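Local coordinates for protein beta-N-acetylhexosaminidase (Streptomyces plicatus, PDB 5FD0) that probably hydrolyses terminal N-acetylhexosamine residues from the non-reducing ends of beta-linked glycans, as a family 20 glycoside hydrolase, at residues T47-D52 with Y74-T79; W367-T372 with S393-T398. All coordinates share one frame; numbering follows the deposited sequence.

Contact 1: T47-D52 with Y74-T79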
# COMPACT_ATOMS: atom_id res chain seq x y z
N THR A 47 -1.53 0.67 33.60
CA THR A 47 -1.07 -0.41 32.74
C THR A 47 0.30 -0.08 32.16
O THR A 47 0.51 1.02 31.64
CB THR A 47 -2.06 -0.64 31.60
OG1 THR A 47 -3.30 -1.10 32.14
CG2 THR A 47 -1.52 -1.68 30.61
N HIS A 48 1.22 -1.03 32.25
CA HIS A 48 2.53 -0.97 31.62
C HIS A 48 2.52 -1.78 30.33
O HIS A 48 1.80 -2.77 30.21
CB HIS A 48 3.62 -1.57 32.52
CG HIS A 48 3.96 -0.77 33.74
ND1 HIS A 48 3.20 0.29 34.19
CD2 HIS A 48 4.98 -0.89 34.62
CE1 HIS A 48 3.75 0.80 35.27
NE2 HIS A 48 4.82 0.09 35.56
N ILE A 49 3.38 -1.38 29.39
CA ILE A 49 3.65 -2.16 28.19
C ILE A 49 5.00 -2.83 28.42
O ILE A 49 6.05 -2.16 28.44
CB ILE A 49 3.64 -1.28 26.93
CG1 ILE A 49 2.26 -0.66 26.72
CG2 ILE A 49 4.04 -2.09 25.71
CD1 ILE A 49 2.29 0.49 25.72
N ARG A 50 4.98 -4.14 28.56
CA ARG A 50 6.18 -4.94 28.79
C ARG A 50 6.67 -5.49 27.46
O ARG A 50 5.91 -6.14 26.73
CB ARG A 50 5.89 -6.07 29.79
CG ARG A 50 6.97 -7.16 29.92
CD ARG A 50 8.29 -6.64 30.48
NE ARG A 50 9.02 -7.70 31.18
CZ ARG A 50 9.92 -8.51 30.65
NH1 ARG A 50 10.26 -8.39 29.38
NH2 ARG A 50 10.48 -9.43 31.39
N VAL A 51 7.94 -5.22 27.15
CA VAL A 51 8.58 -5.68 25.93
C VAL A 51 9.83 -6.48 26.29
O VAL A 51 10.33 -6.43 27.42
CB VAL A 51 8.96 -4.53 24.97
CG1 VAL A 51 7.71 -3.81 24.47
CG2 VAL A 51 9.97 -3.57 25.62
N ASP A 52 10.34 -7.21 25.30
CA ASP A 52 11.67 -7.80 25.39
C ASP A 52 12.73 -6.72 25.47
O ASP A 52 12.54 -5.58 25.03
CB ASP A 52 11.96 -8.69 24.19
CG ASP A 52 10.96 -9.82 24.06
OD1 ASP A 52 10.34 -10.21 25.08
OD2 ASP A 52 10.78 -10.30 22.92
N TYR A 74 -3.19 7.98 29.65
CA TYR A 74 -2.37 7.16 30.52
C TYR A 74 -0.89 7.32 30.20
O TYR A 74 -0.49 7.56 29.06
CB TYR A 74 -2.76 5.70 30.37
CG TYR A 74 -4.16 5.34 30.79
CD1 TYR A 74 -4.95 6.22 31.52
CD2 TYR A 74 -4.69 4.10 30.46
CE1 TYR A 74 -6.23 5.85 31.93
CE2 TYR A 74 -5.96 3.74 30.85
CZ TYR A 74 -6.73 4.62 31.59
OH TYR A 74 -8.01 4.25 31.98
N ARG A 75 -0.06 7.12 31.23
CA ARG A 75 1.39 7.17 31.04
C ARG A 75 1.87 6.08 30.07
O ARG A 75 2.68 6.35 29.17
CB ARG A 75 2.08 6.99 32.40
CG ARG A 75 3.59 7.12 32.35
CD ARG A 75 4.25 6.83 33.74
NE ARG A 75 5.70 6.86 33.57
CZ ARG A 75 6.57 6.07 34.19
NH1 ARG A 75 6.16 5.14 35.05
NH2 ARG A 75 7.87 6.19 33.93
N LEU A 76 1.44 4.85 30.31
CA LEU A 76 1.78 3.70 29.48
C LEU A 76 3.29 3.59 29.25
O LEU A 76 3.75 3.58 28.11
CB LEU A 76 1.05 3.76 28.15
CG LEU A 76 -0.47 3.58 28.28
CD1 LEU A 76 -1.12 4.15 27.05
CD2 LEU A 76 -0.85 2.16 28.43
N PRO A 77 4.08 3.48 30.32
CA PRO A 77 5.52 3.30 30.13
C PRO A 77 5.81 1.99 29.42
O PRO A 77 5.11 0.99 29.61
CB PRO A 77 6.06 3.28 31.56
CG PRO A 77 4.96 2.69 32.34
CD PRO A 77 3.68 3.15 31.69
N VAL A 78 6.86 2.00 28.62
CA VAL A 78 7.36 0.82 27.92
C VAL A 78 8.63 0.38 28.64
O VAL A 78 9.58 1.16 28.75
CB VAL A 78 7.63 1.14 26.45
CG1 VAL A 78 8.24 -0.06 25.73
CG2 VAL A 78 6.33 1.59 25.79
N THR A 79 8.66 -0.86 29.11
CA THR A 79 9.86 -1.35 29.77
C THR A 79 10.03 -2.84 29.55
O THR A 79 9.11 -3.58 29.16
CB THR A 79 9.86 -1.08 31.29
OG1 THR A 79 9.17 -2.13 31.96
CG2 THR A 79 9.25 0.27 31.64
O HOH W 1 0.09 3.57 32.38
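I49 and V78 are paired in register on two short parallel strands. Three backbone bonds join the segments. I49 N gives its hydrogen to P77 O at 2.9 Å, and I49 O takes one from T79 N at 3.0 Å. V51 N then donates to T79 O at 2.8 Å. The R50 CA also rests against T79 O as a CA-H...O contact. The tightly packed side is the one bearing I49 and V78. CG2 of V78 lies 4.1 Å from I49 CB and also reaches I49 CD1. The other methyl, V78 CG1, stands anti to the V78 backbone N (chi1 176°), and this turns it along the strand to V51, 3.9 Å from CG2 of V51. Helix 55-72 covers this side, where I49 meets A65 and V78 meets D62. L76 adds its CD2 against T47 O and packs on L68 of the same helix. The opposite side is looser and more polar. Here P77 CG sits over one face of the H48 imidazole, 3.7 Å from the ring centroid, in a CH-pi contact offset toward the rim. Further along, the R50 chain bends at chi2 (64°), and CD comes to 3.4 Å from T79 O. At the start of the pairing the backbones are bridged by a water, which donates to T47 O and accepts from L76 N. The strands and helix 55-72 form a beta-alpha-beta unit. The pairing is thus carried by backbone bonds, while apolar side chains pack toward helix 55-72 and the outer side keeps polar groups.

Contact 2: W367-T372 with S393-T398. With NAG (2-acetamido-2-deoxy-beta-D-glucopyranose), chain B.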
# COMPACT_ATOMS: atom_id res chain seq x y z
N TRP A 367 -3.21 -5.09 -14.11
CA TRP A 367 -4.22 -4.07 -13.94
C TRP A 367 -5.37 -4.19 -14.94
O TRP A 367 -6.11 -3.22 -15.17
CB TRP A 367 -3.56 -2.69 -14.00
CG TRP A 367 -2.86 -2.34 -15.27
CD1 TRP A 367 -1.64 -2.82 -15.71
CD2 TRP A 367 -3.28 -1.36 -16.23
NE1 TRP A 367 -1.31 -2.20 -16.91
CE2 TRP A 367 -2.29 -1.30 -17.23
CE3 TRP A 367 -4.40 -0.53 -16.33
CZ2 TRP A 367 -2.41 -0.47 -18.35
CZ3 TRP A 367 -4.50 0.31 -17.43
CH2 TRP A 367 -3.52 0.33 -18.42
N GLY A 368 -5.58 -5.38 -15.50
CA GLY A 368 -6.69 -5.60 -16.40
C GLY A 368 -8.02 -5.63 -15.69
O GLY A 368 -8.16 -5.34 -14.49
N LEU A 369 -9.05 -5.96 -16.47
CA LEU A 369 -10.43 -5.85 -16.02
C LEU A 369 -11.20 -7.10 -16.45
O LEU A 369 -10.73 -7.89 -17.27
CB LEU A 369 -11.13 -4.62 -16.60
CG LEU A 369 -10.57 -3.22 -16.41
CD1 LEU A 369 -9.34 -3.01 -17.22
CD2 LEU A 369 -11.63 -2.23 -16.83
N ASP A 370 -12.41 -7.27 -15.90
CA ASP A 370 -13.28 -8.37 -16.35
C ASP A 370 -13.33 -8.43 -17.87
O ASP A 370 -13.23 -9.52 -18.46
CB ASP A 370 -14.70 -8.20 -15.83
CG ASP A 370 -14.88 -8.67 -14.43
OD1 ASP A 370 -13.89 -9.02 -13.74
OD2 ASP A 370 -16.05 -8.66 -14.00
N ARG A 371 -13.48 -7.28 -18.51
CA ARG A 371 -13.70 -7.16 -19.95
C ARG A 371 -12.43 -7.21 -20.78
O ARG A 371 -12.51 -7.11 -22.01
CB ARG A 371 -14.38 -5.84 -20.25
CG ARG A 371 -13.44 -4.68 -20.10
CD ARG A 371 -14.24 -3.41 -20.07
NE ARG A 371 -13.37 -2.25 -20.05
CZ ARG A 371 -13.74 -1.06 -19.59
NH1 ARG A 371 -14.97 -0.87 -19.09
NH2 ARG A 371 -12.89 -0.05 -19.63
N THR A 372 -11.27 -7.31 -20.16
CA THR A 372 -10.03 -7.41 -20.91
C THR A 372 -10.09 -8.63 -21.82
O THR A 372 -10.67 -9.66 -21.48
CB THR A 372 -8.87 -7.52 -19.92
OG1 THR A 372 -8.79 -6.27 -19.22
CG2 THR A 372 -7.58 -7.84 -20.59
N SER A 393 -3.96 -6.22 -9.29
CA SER A 393 -4.63 -4.95 -8.98
C SER A 393 -5.55 -4.58 -10.13
O SER A 393 -5.29 -3.63 -10.88
CB SER A 393 -3.60 -3.84 -8.73
OG SER A 393 -2.77 -3.66 -9.86
N PRO A 394 -6.65 -5.31 -10.29
CA PRO A 394 -7.53 -5.05 -11.45
C PRO A 394 -8.13 -3.66 -11.40
O PRO A 394 -8.56 -3.19 -10.34
CB PRO A 394 -8.60 -6.15 -11.34
CG PRO A 394 -7.93 -7.27 -10.53
CD PRO A 394 -7.05 -6.51 -9.54
N ALA A 395 -8.13 -2.98 -12.55
CA ALA A 395 -8.58 -1.58 -12.57
C ALA A 395 -10.06 -1.43 -12.26
O ALA A 395 -10.49 -0.35 -11.83
CB ALA A 395 -8.25 -0.90 -13.89
N ASP A 396 -10.85 -2.48 -12.43
CA ASP A 396 -12.26 -2.47 -12.07
C ASP A 396 -12.50 -3.17 -10.73
O ASP A 396 -13.63 -3.59 -10.45
CB ASP A 396 -13.11 -3.11 -13.18
CG ASP A 396 -12.78 -4.58 -13.43
OD1 ASP A 396 -11.72 -5.04 -12.96
OD2 ASP A 396 -13.60 -5.26 -14.11
N ARG A 397 -11.46 -3.28 -9.90
CA ARG A 397 -11.58 -3.83 -8.55
C ARG A 397 -10.87 -2.97 -7.49
O ARG A 397 -11.48 -2.61 -6.49
CB ARG A 397 -11.00 -5.24 -8.50
CG ARG A 397 -11.67 -6.23 -9.48
CD ARG A 397 -12.97 -6.72 -8.96
NE ARG A 397 -13.57 -7.67 -9.90
CZ ARG A 397 -14.71 -8.30 -9.68
NH1 ARG A 397 -15.36 -8.09 -8.55
NH2 ARG A 397 -15.21 -9.11 -10.61
N THR A 398 -9.57 -2.70 -7.66
CA THR A 398 -8.75 -2.14 -6.59
C THR A 398 -8.08 -0.83 -6.95
O THR A 398 -7.24 -0.34 -6.19
CB THR A 398 -7.67 -3.14 -6.17
OG1 THR A 398 -6.73 -3.28 -7.23
CG2 THR A 398 -8.29 -4.51 -5.86
C1 NAG B . -4.38 3.98 -16.25
C2 NAG B . -2.92 4.47 -16.19
C3 NAG B . -2.60 5.42 -15.07
C4 NAG B . -3.69 6.40 -14.79
C5 NAG B . -4.88 5.53 -14.45
C6 NAG B . -6.07 6.26 -13.90
C7 NAG B . -2.10 2.38 -15.17
C8 NAG B . -1.06 1.29 -15.18
N2 NAG B . -2.00 3.34 -16.12
O1 NAG B . -4.74 3.87 -17.57
O3 NAG B . -1.41 6.17 -15.41
O4 NAG B . -3.31 7.24 -13.71
O5 NAG B . -5.32 4.88 -15.67
O6 NAG B . -7.04 5.34 -13.47
O7 NAG B . -2.96 2.38 -14.36
O HOH W 2 -11.78 -7.65 -12.72
O HOH W 3 -14.73 -5.03 -16.77
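D396 and L369 meet where two loops run side by side. From CB outward, D396 can be followed atom by atom. Its CB touches L369 CD2 at 4.0 Å. Its CG lies against L369 CB. OD1 rests near L369 CA and takes a hydrogen from a water that also donates to D370 OD1. OD2 accepts from D370 N at 2.9 Å, on the syn side but 32° out of the carboxylate plane. A second water donates to OD2 and accepts from R371 N. With CG between the backbone N and the carbonyl carbon (chi1 63°), the carboxylate faces L369 and the N-H of D370. The 369-372 turn is type I, and L369 N donates to T372 OG1. The D370 and D396 carboxylates lie close, with planes nearly perpendicular. R422 probably offsets their charge, as it forms salt bridges to both. R397 NH2 makes a salt bridge to D370 OD1 whose hydrogen bond is weak, while its NH1 bonds R422 O. Nearer the sugar, A395 N donates to G368 O at 3.1 Å and more weakly to W367 O. A395 CB packs on L369 CD1. The W367 indole carries the acetamido methyl of the NAG over one face, with C8 3.5 Å from CE2. NE1 of W367 donates to Q352. Replacing this indole by an alanine would probably leave the methyl without its aromatic floor and Q352 without its N-H partner. Both loops follow strands of the eight-stranded parallel TIM barrel, and W367 lines the sugar-binding pocket typical of family 20 hexosaminidases.

Contact 1 comes first along the chain and closes before contact 2 opens. Their centres are 45 Å apart, on opposite sides of the chain's centre, and their nearest atoms are about 33 Å apart. They share no strand, helix or sheet. Strands 49-51 and 78-79, within segments 47-52 and 74-79, belong to the mixed sheet and fall in the family 20 domain 2 range. Segments 367-372 and 393-398 fall in the catalytic range, in loops after the neighbouring barrel strands 363-366 and 389-392. Helix 374-385 lies between those two strands in sequence. The bound NAG sits at contact 2, against W367, while contact 1 is structural packing of a separate region, far from the sugar.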